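Local coordinates for N-acetyltransferase domain-containing protein (Deinococcus radiodurans, PDB 3S6F) that binds coenzyme A and, as a member of the GNAT family, probably transfers acetyl groups from acetyl-CoA to an amine, at the interface of chains A and B. Residues are numbered along the deposited sequence; one frame, centred on the assembly and turned at random. Chains: chain A/B, Hypothetical acetyltransferase.

The interface of chains A and B. Residues chain A 35, 39, 42-43, 46, 141-142; chain B 69, 71-72.
B:Ile71, in the loop between strands 60-68 and 73-75, lays its side chain against A:Ile43 and other residues of helix 37-46 of chain A. The patch recurs with the chains exchanged in a two-fold symmetric pairing, perhaps a dimer, which the structure alone does not show. With CG1 anti to its own carbonyl carbon (chi1 -59°), the two branches part: CG2 lies 3.7 Å from CG1 of A:Ile43, while CD1 points to the C-terminal half of the helix, meeting CB of A:Arg42 at 3.7 Å and also CG of A:Arg46. A branched aliphatic residue suits this place, since each arm finds its own apolar partner. The guanidinium of A:Arg42 holds the carbonyl O of A:Ile142 end-on in its plane through two long bonds (NH1 and NH2, both 3.3 Å), NH1 in the carbonyl plane and NH2 above it. The backbone N of A:Ile142 in turn donates almost straight to a lone pair of the B:Ile71 carbonyl O at 2.9 Å. A:Ile43 also sends CD1 towards CD2 of B:Leu72. Aspartate suits position 69 because its short carboxylate can cap its own loop: OD1 of B:Asp69 accepts the backbone N-H groups of B:Ile71 and B:Leu72 from one face, fixing the turn that presents the isoleucine. Its OD2 reaches the carbonyl O of A:Ile43 through a water. A:Arg46, long and bent at chi2 (-72°), crosses B:Ile71 at about a right angle, and its NH1 donates to the backbone O of B:Asp69 at 2.9 Å, a bent bond (135° at H).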
loop_
_atom_site.group_PDB
_atom_site.type_symbol
_atom_site.label_atom_id
_atom_site.label_comp_id
_atom_site.label_asym_id
_atom_site.label_seq_id
_atom_site.Cartn_x
_atom_site.Cartn_y
_atom_site.Cartn_z
ATOM N N PRO A 35 7.840 4.481 16.323
ATOM C CA PRO A 35 9.160 4.655 15.719
ATOM C C PRO A 35 9.841 5.890 16.266
ATOM O O PRO A 35 9.218 6.918 16.501
ATOM C CB PRO A 35 8.839 4.867 14.223
ATOM C CG PRO A 35 7.536 4.138 14.045
ATOM C CD PRO A 35 6.782 4.451 15.302
ATOM N N THR A 39 14.136 6.185 13.036
ATOM C CA THR A 39 13.364 5.233 12.279
ATOM C C THR A 39 12.442 5.908 11.282
ATOM O O THR A 39 12.281 5.437 10.155
ATOM C CB THR A 39 12.631 4.244 13.196
ATOM O OG1 THR A 39 13.645 3.543 13.937
ATOM C CG2 THR A 39 11.782 3.255 12.394
ATOM N N ARG A 42 14.298 6.669 8.215
ATOM C CA ARG A 42 14.434 5.469 7.368
ATOM C C ARG A 42 13.126 5.100 6.653
ATOM O O ARG A 42 13.147 4.709 5.477
ATOM C CB ARG A 42 14.984 4.291 8.151
ATOM C CG ARG A 42 16.379 4.488 8.721
ATOM C CD ARG A 42 16.923 3.165 9.384
ATOM N NE ARG A 42 16.123 2.692 10.560
ATOM C CZ ARG A 42 15.390 1.576 10.674
ATOM N NH1 ARG A 42 15.266 0.699 9.678
ATOM N NH2 ARG A 42 14.728 1.347 11.816
ATOM N N ILE A 43 12.000 5.236 7.362
ATOM C CA ILE A 43 10.698 4.997 6.732
ATOM C C ILE A 43 10.494 5.894 5.515
ATOM O O ILE A 43 10.103 5.440 4.446
ATOM C CB ILE A 43 9.551 5.164 7.791
ATOM C CG1 ILE A 43 9.583 4.021 8.799
ATOM C CG2 ILE A 43 8.200 5.266 7.109
ATOM C CD1 ILE A 43 8.737 4.259 10.047
ATOM N N ARG A 46 12.620 4.889 2.584
ATOM C CA ARG A 46 12.154 3.673 1.906
ATOM C C ARG A 46 10.818 3.838 1.220
ATOM O O ARG A 46 10.391 2.944 0.493
ATOM C CB ARG A 46 12.048 2.529 2.918
ATOM C CG ARG A 46 13.393 1.903 3.276
ATOM C CD ARG A 46 14.025 1.036 2.165
ATOM N NE ARG A 46 15.050 0.175 2.763
ATOM C CZ ARG A 46 14.801 -0.876 3.548
ATOM N NH1 ARG A 46 13.553 -1.230 3.838
ATOM N NH2 ARG A 46 15.814 -1.577 4.051
ATOM N N GLY A 141 8.976 -0.251 14.378
ATOM C CA GLY A 141 9.658 -0.491 13.105
ATOM C C GLY A 141 10.628 -1.628 13.159
ATOM O O GLY A 141 11.229 -1.893 14.193
ATOM N N ILE A 142 10.857 -2.263 12.031
ATOM C CA ILE A 142 11.926 -3.269 11.926
ATOM C C ILE A 142 13.283 -2.581 11.952
ATOM O O ILE A 142 13.542 -1.632 11.184
ATOM C CB ILE A 142 11.830 -4.035 10.571
ATOM C CG1 ILE A 142 10.478 -4.695 10.422
ATOM C CG2 ILE A 142 12.972 -5.024 10.442
ATOM C CD1 ILE A 142 10.012 -5.527 11.634
ATOM N N ASP B 69 7.502 -0.844 2.559
ATOM C CA ASP B 69 8.710 -0.108 2.882
ATOM C C ASP B 69 9.723 -0.951 3.669
ATOM O O ASP B 69 10.786 -0.453 3.971
ATOM C CB ASP B 69 8.405 1.224 3.584
ATOM C CG ASP B 69 7.709 1.111 4.915
ATOM O OD1 ASP B 69 7.775 0.019 5.558
ATOM O OD2 ASP B 69 7.057 2.123 5.301
ATOM N N ILE B 71 9.870 -1.693 6.644
ATOM C CA ILE B 71 10.134 -1.211 8.000
ATOM C C ILE B 71 8.882 -1.140 8.843
ATOM O O ILE B 71 8.916 -1.529 10.027
ATOM C CB ILE B 71 10.829 0.166 8.013
ATOM C CG1 ILE B 71 12.160 0.127 7.276
ATOM C CG2 ILE B 71 11.014 0.712 9.440
ATOM C CD1 ILE B 71 12.776 1.506 6.979
ATOM N N LEU B 72 7.790 -0.622 8.283
ATOM C CA LEU B 72 6.561 -0.401 9.050
ATOM C C LEU B 72 5.303 -0.853 8.335
ATOM O O LEU B 72 4.346 -1.232 9.017
ATOM C CB LEU B 72 6.429 1.060 9.452
ATOM C CG LEU B 72 5.490 1.338 10.639
ATOM C CD1 LEU B 72 6.126 0.894 11.943
ATOM C CD2 LEU B 72 5.066 2.826 10.665
HETATM O O HOH W 1 7.571 4.413 3.757
#